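Local coordinates for protein alpha-1,2-mannosidase (Bacteroides thetaiotaomicron, PDB 2WW2) that hydrolyses alpha-mannosidic linkages with inversion of configuration, as a calcium-dependent glycoside hydrolase of family 92, at residues 341-346 / 701-706; 640-645 / 662-667; 334-339 / 586-591. All coordinates share one frame; numbering follows the deposited sequence.

Interaction 1: 341-346 / 701-706; sequences LFTLLY and LTHDEL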
ATOM      1  N   LEU A 341     -27.763 -21.123   9.654  1.00  7.65           N
ATOM      2  CA  LEU A 341     -28.549 -20.502  10.719  1.00  7.83           C
ATOM      3  C   LEU A 341     -30.006 -20.983  10.642  1.00  7.75           C
ATOM      4  O   LEU A 341     -30.621 -21.278  11.674  1.00  7.55           O
ATOM      5  CB  LEU A 341     -28.478 -18.959  10.663  1.00  7.51           C
ATOM      6  CG  LEU A 341     -29.094 -18.250  11.883  1.00  8.61           C
ATOM      7  CD1 LEU A 341     -28.262 -18.488  13.138  1.00  6.47           C
ATOM      8  CD2 LEU A 341     -29.298 -16.709  11.675  1.00  8.87           C
ATOM      9  N   PHE A 342     -30.576 -21.052   9.436  1.00  7.21           N
ATOM     10  CA  PHE A 342     -31.940 -21.566   9.305  1.00  7.66           C
ATOM     11  C   PHE A 342     -32.043 -23.002   9.836  1.00  6.94           C
ATOM     12  O   PHE A 342     -32.972 -23.327  10.574  1.00  7.15           O
ATOM     13  CB  PHE A 342     -32.473 -21.513   7.843  1.00  6.74           C
ATOM     14  CG  PHE A 342     -32.483 -20.131   7.226  1.00  9.21           C
ATOM     15  CD1 PHE A 342     -32.598 -18.979   8.019  1.00  7.96           C
ATOM     16  CD2 PHE A 342     -32.390 -19.981   5.841  1.00  7.44           C
ATOM     17  CE1 PHE A 342     -32.608 -17.698   7.428  1.00  9.83           C
ATOM     18  CE2 PHE A 342     -32.383 -18.709   5.251  1.00  9.97           C
ATOM     19  CZ  PHE A 342     -32.491 -17.564   6.051  1.00  7.84           C
ATOM     20  N   THR A 343     -31.099 -23.866   9.483  1.00  7.08           N
ATOM     21  CA  THR A 343     -31.219 -25.265   9.917  1.00  7.25           C
ATOM     22  C   THR A 343     -31.265 -25.363  11.428  1.00  7.94           C
ATOM     23  O   THR A 343     -31.800 -26.329  11.963  1.00  8.04           O
ATOM     24  CB  THR A 343     -30.047 -26.173   9.412  1.00  7.97           C
ATOM     25  OG1 THR A 343     -28.817 -25.718   9.982  1.00  7.55           O
ATOM     26  CG2 THR A 343     -29.951 -26.151   7.875  1.00  6.58           C
ATOM     27  N   LEU A 344     -30.692 -24.377  12.122  1.00  7.68           N
ATOM     28  CA  LEU A 344     -30.610 -24.426  13.582  1.00  8.50           C
ATOM     29  C   LEU A 344     -31.830 -23.767  14.229  1.00  8.40           C
ATOM     30  O   LEU A 344     -32.540 -24.383  15.026  1.00  8.62           O
ATOM     31  CB  LEU A 344     -29.330 -23.718  14.067  1.00  8.13           C
ATOM     32  CG  LEU A 344     -29.090 -23.655  15.587  1.00  9.14           C
ATOM     33  CD1 LEU A 344     -29.133 -25.060  16.193  1.00  8.97           C
ATOM     34  CD2 LEU A 344     -27.755 -22.947  15.908  1.00  8.04           C
ATOM     35  N   LEU A 345     -32.053 -22.501  13.880  1.00  8.81           N
ATOM     36  CA  LEU A 345     -33.067 -21.691  14.548  1.00  9.12           C
ATOM     37  C   LEU A 345     -34.416 -21.594  13.810  1.00  9.09           C
ATOM     38  O   LEU A 345     -35.439 -21.294  14.432  1.00  9.19           O
ATOM     39  CB  LEU A 345     -32.525 -20.292  14.788  1.00  8.99           C
ATOM     40  CG  LEU A 345     -31.515 -20.134  15.933  1.00 11.97           C
ATOM     41  CD1 LEU A 345     -30.942 -18.745  15.872  1.00 11.58           C
ATOM     42  CD2 LEU A 345     -32.179 -20.343  17.286  1.00 12.87           C
ATOM     43  N   TYR A 346     -34.401 -21.842  12.499  1.00  9.13           N
ATOM     44  CA  TYR A 346     -35.595 -21.731  11.659  1.00  8.36           C
ATOM     45  C   TYR A 346     -35.735 -22.940  10.727  1.00  8.71           C
ATOM     46  O   TYR A 346     -35.876 -22.781   9.510  1.00  8.64           O
ATOM     47  CB  TYR A 346     -35.552 -20.416  10.859  1.00  7.45           C
ATOM     48  CG  TYR A 346     -35.204 -19.215  11.729  1.00  6.90           C
ATOM     49  CD1 TYR A 346     -36.201 -18.545  12.446  1.00  6.66           C
ATOM     50  CD2 TYR A 346     -33.893 -18.775  11.859  1.00  6.08           C
ATOM     51  CE1 TYR A 346     -35.887 -17.460  13.274  1.00  7.66           C
ATOM     52  CE2 TYR A 346     -33.569 -17.686  12.684  1.00  5.92           C
ATOM     53  CZ  TYR A 346     -34.589 -17.031  13.377  1.00  7.58           C
ATOM     54  OH  TYR A 346     -34.301 -15.953  14.191  1.00  8.04           O
ATOM     55  N   LEU A 701     -19.167 -27.630  19.070  1.00 11.60           N
ATOM     56  CA  LEU A 701     -20.415 -28.222  19.545  1.00 11.42           C
ATOM     57  C   LEU A 701     -21.054 -28.963  18.378  1.00 10.68           C
ATOM     58  O   LEU A 701     -20.972 -28.499  17.241  1.00  9.72           O
ATOM     59  CB  LEU A 701     -21.379 -27.116  19.983  1.00 11.49           C
ATOM     60  CG  LEU A 701     -21.120 -26.376  21.294  1.00 13.32           C
ATOM     61  CD1 LEU A 701     -22.067 -25.180  21.418  1.00 14.67           C
ATOM     62  CD2 LEU A 701     -21.288 -27.310  22.480  1.00 15.23           C
ATOM     63  N   THR A 702     -21.696 -30.096  18.642  1.00 10.71           N
ATOM     64  CA  THR A 702     -22.443 -30.766  17.560  1.00 10.63           C
ATOM     65  C   THR A 702     -23.812 -30.118  17.437  1.00 10.91           C
ATOM     66  O   THR A 702     -24.295 -29.508  18.390  1.00 10.86           O
ATOM     67  CB  THR A 702     -22.644 -32.276  17.816  1.00  9.99           C
ATOM     68  OG1 THR A 702     -23.522 -32.467  18.930  1.00 10.62           O
ATOM     69  CG2 THR A 702     -21.299 -32.960  18.099  1.00 10.14           C
ATOM     70  N   HIS A 703     -24.437 -30.252  16.269  1.00 10.81           N
ATOM     71  CA  HIS A 703     -25.828 -29.818  16.105  1.00 10.95           C
ATOM     72  C   HIS A 703     -26.736 -30.503  17.130  1.00 11.57           C
ATOM     73  O   HIS A 703     -27.600 -29.861  17.724  1.00 11.72           O
ATOM     74  CB  HIS A 703     -26.316 -30.111  14.693  1.00  9.96           C
ATOM     75  CG  HIS A 703     -27.590 -29.405  14.340  1.00 11.25           C
ATOM     76  ND1 HIS A 703     -28.821 -30.037  14.320  1.00 12.70           N
ATOM     77  CD2 HIS A 703     -27.825 -28.118  14.001  1.00  9.09           C
ATOM     78  CE1 HIS A 703     -29.754 -29.171  13.963  1.00 10.39           C
ATOM     79  NE2 HIS A 703     -29.177 -27.998  13.770  1.00 14.33           N
ATOM     80  N   ASP A 704     -26.525 -31.797  17.358  1.00 11.79           N
ATOM     81  CA  ASP A 704     -27.341 -32.531  18.351  1.00 12.64           C
ATOM     82  C   ASP A 704     -27.181 -31.969  19.749  1.00 12.08           C
ATOM     83  O   ASP A 704     -28.155 -31.862  20.500  1.00 12.61           O
ATOM     84  CB  ASP A 704     -27.004 -34.013  18.346  1.00 13.32           C
ATOM     85  CG  ASP A 704     -27.696 -34.749  17.208  1.00 17.65           C
ATOM     86  OD1 ASP A 704     -28.514 -34.104  16.507  1.00 22.99           O
ATOM     87  OD2 ASP A 704     -27.419 -35.946  17.008  1.00 20.09           O
ATOM     88  N   GLU A 705     -25.957 -31.605  20.104  1.00 11.68           N
ATOM     89  CA  GLU A 705     -25.739 -30.983  21.410  1.00 12.17           C
ATOM     90  C   GLU A 705     -26.581 -29.720  21.581  1.00 11.88           C
ATOM     91  O   GLU A 705     -27.143 -29.488  22.643  1.00 12.05           O
ATOM     92  CB  GLU A 705     -24.255 -30.691  21.653  1.00 11.64           C
ATOM     93  CG  GLU A 705     -23.523 -31.918  22.185  1.00 13.34           C
ATOM     94  CD  GLU A 705     -22.017 -31.795  22.120  1.00 13.38           C
ATOM     95  OE1 GLU A 705     -21.495 -30.888  21.433  1.00 13.30           O
ATOM     96  OE2 GLU A 705     -21.350 -32.620  22.768  1.00 13.71           O
ATOM     97  N   LEU A 706     -26.638 -28.889  20.545  1.00 11.36           N
ATOM     98  CA  LEU A 706     -27.487 -27.694  20.582  1.00 12.08           C
ATOM     99  C   LEU A 706     -28.977 -28.030  20.649  1.00 13.03           C
ATOM    100  O   LEU A 706     -29.704 -27.546  21.530  1.00 12.95           O
ATOM    101  CB  LEU A 706     -27.211 -26.816  19.352  1.00 11.63           C
ATOM    102  CG  LEU A 706     -25.859 -26.079  19.362  1.00 12.32           C
ATOM    103  CD1 LEU A 706     -25.531 -25.475  17.996  1.00 14.86           C
ATOM    104  CD2 LEU A 706     -25.855 -25.005  20.441  1.00 15.91           C
TER

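Interaction 2: 640-645 / 662-667; sequences MGFYPV and VTLHLP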
ATOM      1  N   MET A 640     -23.051 -15.348  19.037  1.00  8.68           N
ATOM      2  CA  MET A 640     -23.557 -16.446  19.864  1.00  9.11           C
ATOM      3  C   MET A 640     -22.405 -17.294  20.407  1.00  9.04           C
ATOM      4  O   MET A 640     -22.537 -17.959  21.438  1.00  9.72           O
ATOM      5  CB  MET A 640     -24.524 -17.335  19.050  1.00  8.82           C
ATOM      6  CG  MET A 640     -25.876 -16.667  18.721  1.00  9.41           C
ATOM      7  SD  MET A 640     -27.107 -17.835  18.074  1.00 12.02           S
ATOM      8  CE  MET A 640     -26.316 -18.501  16.609  1.00 10.79           C
ATOM      9  N   GLY A 641     -21.286 -17.324  19.696  1.00  8.76           N
ATOM     10  CA  GLY A 641     -20.139 -18.056  20.214  1.00  8.62           C
ATOM     11  C   GLY A 641     -19.636 -19.226  19.385  1.00  8.95           C
ATOM     12  O   GLY A 641     -18.686 -19.910  19.806  1.00  8.86           O
ATOM     13  N   PHE A 642     -20.250 -19.469  18.228  1.00  8.60           N
ATOM     14  CA  PHE A 642     -19.915 -20.669  17.429  1.00  9.77           C
ATOM     15  C   PHE A 642     -20.304 -20.476  15.966  1.00  9.84           C
ATOM     16  O   PHE A 642     -21.132 -19.625  15.659  1.00 10.02           O
ATOM     17  CB  PHE A 642     -20.573 -21.945  18.002  1.00  9.52           C
ATOM     18  CG  PHE A 642     -22.055 -21.817  18.244  1.00 10.92           C
ATOM     19  CD1 PHE A 642     -22.970 -22.073  17.222  1.00  9.20           C
ATOM     20  CD2 PHE A 642     -22.533 -21.435  19.493  1.00 12.66           C
ATOM     21  CE1 PHE A 642     -24.329 -21.938  17.437  1.00 11.11           C
ATOM     22  CE2 PHE A 642     -23.904 -21.294  19.723  1.00 11.24           C
ATOM     23  CZ  PHE A 642     -24.805 -21.545  18.700  1.00  9.73           C
ATOM     24  N   TYR A 643     -19.682 -21.241  15.067  1.00  9.62           N
ATOM     25  CA  TYR A 643     -19.824 -20.987  13.636  1.00  9.50           C
ATOM     26  C   TYR A 643     -19.710 -22.271  12.831  1.00  9.10           C
ATOM     27  O   TYR A 643     -18.878 -23.123  13.148  1.00  9.89           O
ATOM     28  CB  TYR A 643     -18.714 -20.019  13.187  1.00  8.99           C
ATOM     29  CG  TYR A 643     -18.821 -19.561  11.761  1.00  9.00           C
ATOM     30  CD1 TYR A 643     -19.620 -18.472  11.415  1.00  8.08           C
ATOM     31  CD2 TYR A 643     -18.115 -20.204  10.748  1.00  9.66           C
ATOM     32  CE1 TYR A 643     -19.713 -18.025  10.094  1.00  9.71           C
ATOM     33  CE2 TYR A 643     -18.212 -19.763   9.415  1.00 10.71           C
ATOM     34  CZ  TYR A 643     -19.011 -18.680   9.104  1.00 11.30           C
ATOM     35  OH  TYR A 643     -19.114 -18.253   7.789  1.00 12.32           O
ATOM     36  N   PRO A 644     -20.550 -22.420  11.793  1.00  9.18           N
ATOM     37  CA  PRO A 644     -20.568 -23.615  10.933  1.00  9.45           C
ATOM     38  C   PRO A 644     -19.452 -23.538   9.898  1.00 10.00           C
ATOM     39  O   PRO A 644     -19.697 -23.200   8.742  1.00 10.49           O
ATOM     40  CB  PRO A 644     -21.945 -23.527  10.243  1.00  9.75           C
ATOM     41  CG  PRO A 644     -22.182 -22.050  10.121  1.00  8.65           C
ATOM     42  CD  PRO A 644     -21.647 -21.491  11.461  1.00  9.52           C
ATOM     43  N   VAL A 645     -18.233 -23.856  10.309  1.00  9.15           N
ATOM     44  CA  VAL A 645     -17.095 -23.841   9.379  1.00  9.49           C
ATOM     45  C   VAL A 645     -17.332 -24.703   8.127  1.00  9.36           C
ATOM     46  O   VAL A 645     -17.008 -24.295   7.010  1.00  9.81           O
ATOM     47  CB  VAL A 645     -15.821 -24.291  10.115  1.00  9.88           C
ATOM     48  CG1 VAL A 645     -14.653 -24.508   9.123  1.00  9.65           C
ATOM     49  CG2 VAL A 645     -15.446 -23.235  11.179  1.00  7.67           C
ATOM     50  N   VAL A 662     -26.716 -15.698  25.723  1.00 10.79           N
ATOM     51  CA  VAL A 662     -27.661 -15.844  24.629  1.00 11.16           C
ATOM     52  C   VAL A 662     -28.440 -17.118  24.897  1.00 10.65           C
ATOM     53  O   VAL A 662     -27.887 -18.105  25.392  1.00 10.32           O
ATOM     54  CB  VAL A 662     -27.008 -15.945  23.212  1.00 11.64           C
ATOM     55  CG1 VAL A 662     -26.671 -14.580  22.647  1.00 13.31           C
ATOM     56  CG2 VAL A 662     -25.800 -16.849  23.239  1.00 11.59           C
ATOM     57  N   THR A 663     -29.733 -17.078  24.592  1.00 10.80           N
ATOM     58  CA  THR A 663     -30.602 -18.229  24.728  1.00 10.67           C
ATOM     59  C   THR A 663     -31.222 -18.517  23.369  1.00 11.27           C
ATOM     60  O   THR A 663     -31.864 -17.653  22.768  1.00 10.95           O
ATOM     61  CB  THR A 663     -31.720 -17.956  25.733  1.00 11.33           C
ATOM     62  OG1 THR A 663     -31.144 -17.653  27.008  1.00 10.64           O
ATOM     63  CG2 THR A 663     -32.629 -19.175  25.884  1.00 11.05           C
ATOM     64  N   LEU A 664     -30.996 -19.727  22.875  1.00 11.32           N
ATOM     65  CA  LEU A 664     -31.557 -20.144  21.614  1.00 11.11           C
ATOM     66  C   LEU A 664     -32.819 -20.961  21.895  1.00 11.46           C
ATOM     67  O   LEU A 664     -32.771 -21.966  22.613  1.00 10.38           O
ATOM     68  CB  LEU A 664     -30.533 -20.977  20.836  1.00 11.22           C
ATOM     69  CG  LEU A 664     -29.330 -20.252  20.218  1.00 11.63           C
ATOM     70  CD1 LEU A 664     -28.284 -19.853  21.285  1.00 11.51           C
ATOM     71  CD2 LEU A 664     -28.692 -21.157  19.188  1.00 13.34           C
ATOM     72  N   HIS A 665     -33.945 -20.513  21.338  1.00 12.19           N
ATOM     73  CA  HIS A 665     -35.225 -21.186  21.503  1.00 13.03           C
ATOM     74  C   HIS A 665     -35.440 -22.093  20.323  1.00 13.88           C
ATOM     75  O   HIS A 665     -35.795 -21.643  19.225  1.00 14.49           O
ATOM     76  CB  HIS A 665     -36.348 -20.161  21.642  1.00 12.87           C
ATOM     77  CG  HIS A 665     -36.243 -19.361  22.902  1.00 14.13           C
ATOM     78  ND1 HIS A 665     -36.355 -19.936  24.151  1.00 12.66           N
ATOM     79  CD2 HIS A 665     -35.989 -18.048  23.111  1.00 13.53           C
ATOM     80  CE1 HIS A 665     -36.186 -19.007  25.078  1.00 14.52           C
ATOM     81  NE2 HIS A 665     -35.957 -17.852  24.473  1.00 14.22           N
ATOM     82  N   LEU A 666     -35.170 -23.372  20.554  1.00 13.95           N
ATOM     83  CA  LEU A 666     -35.166 -24.372  19.503  1.00 14.76           C
ATOM     84  C   LEU A 666     -36.477 -25.153  19.454  1.00 15.06           C
ATOM     85  O   LEU A 666     -37.350 -24.979  20.315  1.00 14.77           O
ATOM     86  CB  LEU A 666     -33.959 -25.294  19.682  1.00 15.02           C
ATOM     87  CG  LEU A 666     -32.641 -24.504  19.695  1.00 15.99           C
ATOM     88  CD1 LEU A 666     -31.462 -25.335  20.160  1.00 17.19           C
ATOM     89  CD2 LEU A 666     -32.335 -23.891  18.331  1.00 16.36           C
ATOM     90  N   PRO A 667     -36.643 -25.990  18.424  1.00 15.43           N
ATOM     91  CA  PRO A 667     -37.880 -26.766  18.303  1.00 15.86           C
ATOM     92  C   PRO A 667     -38.174 -27.647  19.525  1.00 16.57           C
ATOM     93  O   PRO A 667     -37.257 -28.063  20.234  1.00 16.24           O
ATOM     94  CB  PRO A 667     -37.621 -27.640  17.066  1.00 15.75           C
ATOM     95  CG  PRO A 667     -36.715 -26.758  16.194  1.00 15.76           C
ATOM     96  CD  PRO A 667     -35.787 -26.091  17.222  1.00 15.55           C
TER

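Interaction 3: 334-339 / 586-591; sequences TFRAVH and PVQHAI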
ATOM      1  N   THR A 334     -24.808 -17.779   0.361  1.00  8.95           N
ATOM      2  CA  THR A 334     -25.671 -18.102   1.510  1.00  8.97           C
ATOM      3  C   THR A 334     -25.494 -19.517   2.104  1.00  8.24           C
ATOM      4  O   THR A 334     -26.007 -19.785   3.170  1.00  7.85           O
ATOM      5  CB  THR A 334     -27.159 -17.841   1.179  1.00  8.59           C
ATOM      6  OG1 THR A 334     -27.563 -18.699   0.097  1.00  8.72           O
ATOM      7  CG2 THR A 334     -27.367 -16.360   0.792  1.00  8.64           C
ATOM      8  N   PHE A 335     -24.770 -20.418   1.433  1.00  8.62           N
ATOM      9  CA  PHE A 335     -24.562 -21.755   2.021  1.00  8.57           C
ATOM     10  C   PHE A 335     -23.678 -21.689   3.267  1.00  8.91           C
ATOM     11  O   PHE A 335     -23.734 -22.570   4.122  1.00  9.27           O
ATOM     12  CB  PHE A 335     -23.937 -22.734   1.011  1.00  8.45           C
ATOM     13  CG  PHE A 335     -22.411 -22.713   0.981  1.00  9.32           C
ATOM     14  CD1 PHE A 335     -21.671 -23.420   1.917  1.00  9.80           C
ATOM     15  CD2 PHE A 335     -21.725 -22.032  -0.027  1.00 10.84           C
ATOM     16  CE1 PHE A 335     -20.261 -23.415   1.877  1.00  9.90           C
ATOM     17  CE2 PHE A 335     -20.317 -22.042  -0.080  1.00 11.18           C
ATOM     18  CZ  PHE A 335     -19.596 -22.720   0.884  1.00 11.62           C
ATOM     19  N   ARG A 336     -22.845 -20.661   3.348  1.00  9.08           N
ATOM     20  CA  ARG A 336     -21.777 -20.597   4.353  1.00  9.17           C
ATOM     21  C   ARG A 336     -22.318 -20.420   5.776  1.00  9.36           C
ATOM     22  O   ARG A 336     -21.824 -21.062   6.715  1.00 10.21           O
ATOM     23  CB  ARG A 336     -20.746 -19.484   4.011  1.00  8.83           C
ATOM     24  CG  ARG A 336     -20.042 -19.723   2.643  1.00  9.67           C
ATOM     25  CD  ARG A 336     -19.306 -18.514   2.043  1.00 10.51           C
ATOM     26  NE  ARG A 336     -19.147 -18.694   0.589  1.00 11.49           N
ATOM     27  CZ  ARG A 336     -18.129 -19.334   0.012  1.00 12.19           C
ATOM     28  NH1 ARG A 336     -17.165 -19.857   0.757  1.00  9.70           N
ATOM     29  NH2 ARG A 336     -18.076 -19.461  -1.315  1.00 10.43           N
ATOM     30  N   ALA A 337     -23.305 -19.552   5.955  1.00  8.87           N
ATOM     31  CA  ALA A 337     -23.800 -19.289   7.309  1.00  8.64           C
ATOM     32  C   ALA A 337     -25.300 -19.008   7.375  1.00  8.23           C
ATOM     33  O   ALA A 337     -25.941 -19.298   8.380  1.00  8.06           O
ATOM     34  CB  ALA A 337     -23.017 -18.112   7.940  1.00  8.04           C
ATOM     35  N   VAL A 338     -25.852 -18.403   6.328  1.00  7.97           N
ATOM     36  CA  VAL A 338     -27.278 -18.037   6.328  1.00  7.43           C
ATOM     37  C   VAL A 338     -28.167 -19.299   6.408  1.00  7.53           C
ATOM     38  O   VAL A 338     -29.020 -19.436   7.293  1.00  6.96           O
ATOM     39  CB  VAL A 338     -27.652 -17.171   5.072  1.00  7.64           C
ATOM     40  CG1 VAL A 338     -29.165 -17.073   4.918  1.00  7.75           C
ATOM     41  CG2 VAL A 338     -27.031 -15.748   5.180  1.00  8.67           C
ATOM     42  N   HIS A 339     -27.985 -20.228   5.483  1.00  7.42           N
ATOM     43  CA  HIS A 339     -28.802 -21.444   5.556  1.00  8.09           C
ATOM     44  C   HIS A 339     -28.496 -22.298   6.775  1.00  8.46           C
ATOM     45  O   HIS A 339     -29.409 -22.851   7.368  1.00  9.84           O
ATOM     46  CB  HIS A 339     -28.761 -22.212   4.232  1.00  8.25           C
ATOM     47  CG  HIS A 339     -29.555 -21.531   3.169  1.00  9.10           C
ATOM     48  ND1 HIS A 339     -30.928 -21.643   3.091  1.00  8.82           N
ATOM     49  CD2 HIS A 339     -29.190 -20.640   2.212  1.00  9.10           C
ATOM     50  CE1 HIS A 339     -31.371 -20.895   2.093  1.00 10.02           C
ATOM     51  NE2 HIS A 339     -30.338 -20.279   1.543  1.00 10.20           N
ATOM     52  N   PRO A 586     -14.017 -16.916   0.577  1.00 13.30           N
ATOM     53  CA  PRO A 586     -13.187 -18.061   0.929  1.00 13.45           C
ATOM     54  C   PRO A 586     -12.417 -17.924   2.250  1.00 13.43           C
ATOM     55  O   PRO A 586     -11.832 -18.907   2.691  1.00 13.70           O
ATOM     56  CB  PRO A 586     -12.209 -18.167  -0.253  1.00 13.44           C
ATOM     57  CG  PRO A 586     -12.193 -16.782  -0.847  1.00 13.28           C
ATOM     58  CD  PRO A 586     -13.609 -16.323  -0.713  1.00 13.23           C
ATOM     59  N   VAL A 587     -12.377 -16.737   2.857  1.00 12.96           N
ATOM     60  CA  VAL A 587     -11.754 -16.625   4.183  1.00 13.24           C
ATOM     61  C   VAL A 587     -12.737 -16.274   5.306  1.00 13.08           C
ATOM     62  O   VAL A 587     -12.301 -16.019   6.419  1.00 13.90           O
ATOM     63  CB  VAL A 587     -10.538 -15.659   4.219  1.00 13.37           C
ATOM     64  CG1 VAL A 587      -9.396 -16.217   3.385  1.00 13.89           C
ATOM     65  CG2 VAL A 587     -10.939 -14.269   3.766  1.00 14.01           C
ATOM     66  N   GLN A 588     -14.043 -16.292   5.043  1.00 13.03           N
ATOM     67  CA  GLN A 588     -15.030 -16.018   6.111  1.00 14.40           C
ATOM     68  C   GLN A 588     -14.859 -16.948   7.333  1.00 13.70           C
ATOM     69  O   GLN A 588     -15.083 -16.545   8.465  1.00 14.06           O
ATOM     70  CB  GLN A 588     -16.465 -16.138   5.582  1.00 14.70           C
ATOM     71  CG  GLN A 588     -16.898 -14.944   4.737  1.00 17.59           C
ATOM     72  CD  GLN A 588     -18.284 -15.121   4.112  1.00 18.59           C
ATOM     73  OE1 GLN A 588     -18.999 -16.090   4.407  1.00 18.68           O
ATOM     74  NE2 GLN A 588     -18.669 -14.177   3.258  1.00 17.25           N
ATOM     75  N   HIS A 589     -14.471 -18.190   7.083  1.00 13.15           N
ATOM     76  CA  HIS A 589     -14.299 -19.185   8.150  1.00 12.82           C
ATOM     77  C   HIS A 589     -12.910 -19.146   8.788  1.00 12.44           C
ATOM     78  O   HIS A 589     -12.672 -19.807   9.793  1.00 12.14           O
ATOM     79  CB  HIS A 589     -14.492 -20.579   7.567  1.00 12.68           C
ATOM     80  CG  HIS A 589     -13.354 -21.013   6.695  1.00 13.21           C
ATOM     81  ND1 HIS A 589     -13.118 -20.466   5.453  1.00 16.38           N
ATOM     82  CD2 HIS A 589     -12.359 -21.907   6.906  1.00 13.04           C
ATOM     83  CE1 HIS A 589     -12.037 -21.017   4.925  1.00 14.49           C
ATOM     84  NE2 HIS A 589     -11.556 -21.892   5.790  1.00 14.80           N
ATOM     85  N   ALA A 590     -11.985 -18.376   8.214  1.00 11.93           N
ATOM     86  CA  ALA A 590     -10.562 -18.591   8.529  1.00 11.44           C
ATOM     87  C   ALA A 590     -10.180 -18.298   9.982  1.00 10.95           C
ATOM     88  O   ALA A 590      -9.316 -18.970  10.547  1.00  9.91           O
ATOM     89  CB  ALA A 590      -9.665 -17.818   7.557  1.00 10.89           C
ATOM     90  N   ILE A 591     -10.809 -17.305  10.600  1.00 10.79           N
ATOM     91  CA  ILE A 591     -10.499 -17.026  12.001  1.00 11.66           C
ATOM     92  C   ILE A 591     -10.736 -18.238  12.903  1.00 11.34           C
ATOM     93  O   ILE A 591     -10.070 -18.392  13.930  1.00 11.93           O
ATOM     94  CB  ILE A 591     -11.288 -15.826  12.554  1.00 12.04           C
ATOM     95  CG1 ILE A 591     -10.684 -14.545  12.012  1.00 14.23           C
ATOM     96  CG2 ILE A 591     -11.176 -15.791  14.073  1.00 14.30           C
ATOM     97  CD1 ILE A 591     -11.353 -13.264  12.562  1.00 15.02           C
TER

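Interaction 1: 341-346 / 701-706
Leu344 and Thr343, in the last turn of helix 338-345, meet His703 and Leu706 of the short helix 703-707, so this is a helix-to-helix contact bridged by a few side chains. The two backbones stay apart: the closest pair of alpha carbons is CA of Leu344 and CA of His703, at 7.6 Å. Leu344 does most of the work. With its CG anti to the backbone N (chi1 179°), it carries both methyls to the other segment. CD2 lies 4.0 Å from CD1 of Leu706, whereas CD1 lies between Leu706, 4.1 Å from its CB, and the His703 imidazole, which it approaches obliquely. The leucines lie roughly perpendicular to each other, and Leu344 and His703 pass alongside, pointing opposite ways. The histidine also turns an edge of its ring toward the carbonyl O of Thr343, which lies near the ring plane. The leucine contacts are purely apolar.

The turn that presents His703 and Leu706 begins with a capping box. Thr702 is the N-cap, and its OG1 accepts from N of Glu705 at 2.8 Å; in return, Glu705 OE1 takes the N-H of Thr702 at 2.9 Å, the N-H approaching 36° out of the carboxylate plane. The other carboxylate oxygen of Glu705 makes a salt bridge to Arg698, which gives that side chain a second tie. On the opposite segment, the hydroxyl of Thr343 bonds the carbonyl of Pro340 and Lys394, and it is through its own carbonyl O that Thr343 meets the ring. Tyr652, from the strand 651-654 beside strand 700-702, touches Thr343, Leu344 and Leu706 together.

Interaction 2: 640-645 / 662-667
Leu664 points at the 640-645 segment and is met there by Met640 and Phe642, which converge on one of its methyls. CD2 of Leu664 lies 3.8 Å from SD of Met640 and 3.9 Å from CZ of Phe642. The phenylalanine arrives from the opposite direction and presents its edge: the methyl sits in the plane of the ring, beyond CZ, rather than over a face. Met640 comes in at a slant, and its sulfur rests against the whole fork of the leucine, with CG of Leu664 3.9 Å and CD1 of Leu664 4.0 Å from SD. A bend at the end of the chain (chi3 -59°) turns CE aside while SD stays against the branch.

Two residues earlier, on the same side of the strand, is Val662. Its CG1 is anti to the carbonyl carbon (chi1 -83°), which leaves CG2 between the backbone N and the carbonyl carbon, directed to the backbone of Met640, 3.9 Å from its O and 4.1 Å from its CA. That carbonyl oxygen is buried here without a hydrogen-bond partner. Cutting Leu664 back to an alanine would probably leave the sulfur of Met640 and the edge of Phe642 without their shared partner and open a gap between them and the strand.

Leu344 touches both Phe642 and Leu664 from helix 338-345, and Val674 of the neighbouring strand touches Phe642 and Val662. With residues two apart, Val662 and Leu664, directed to the same side, this is the apolar face of a β-sheet packed on a helix end and the short strand 642-643 that follows it.

Interaction 3: 334-339 / 586-591
Arg336 and Gln588 make the close part of this contact, and it is the aliphatic stem of the arginine, not its charged head, that is met. Gln588 OE1 lies 3.4 Å from CD of Arg336 and 3.8 Å from its CB, the two side chains crossing at about a right angle with the amide and guanidinium planes 79° apart. The glutamine runs extended beyond CG (chi2 175°), which gives it the reach to meet that stem, while its NE2 is tied to the carbonyl of Gly583.

Both residues sit in loops of the catalytic domain, which in this family is an (α/α)6 barrel: the loop at 335-337 runs into helix 338-345, and Val587 to Ala590 form a type I turn. The side chain of Gln588 is about 12 Å from a bound sodium ion.

Toward Pro586 the fit is much looser, with NH1 of Arg336 4.3 Å from N of Pro586 and no hydrogen bond between the segments. The guanidinium is held instead by NE to the carbonyl of Trp332, by a salt bridge from NH2 to Glu450, and by a cation-π contact with Trp332. Phe335 adds its CE2 3.4 Å above the guanidinium plane, over its centre.

In the fold
Going along the chain, 334-339 comes first and closes interaction 3 on 586-591, a loop of 246 residues rich in helix. Segment 341-346 follows almost at once on the same helix, but closes on 701-706 only after 354 residues, so interactions 3 and 1 cross. Interaction 2 opens after interaction 3 has closed and is a short loop of 16 residues nested inside interaction 1. Interactions 1 and 2 touch, through Leu666 and Phe642, and both reach the three-stranded sheet of 642-643, 651-654 and 700-702. Tyr643 and Pro644 reach back to interaction 3, packing by the Arg336 carbonyl, Ala337 and Gln588, so helix 338-345 and its entry loop are met by three distant parts of the catalytic domain.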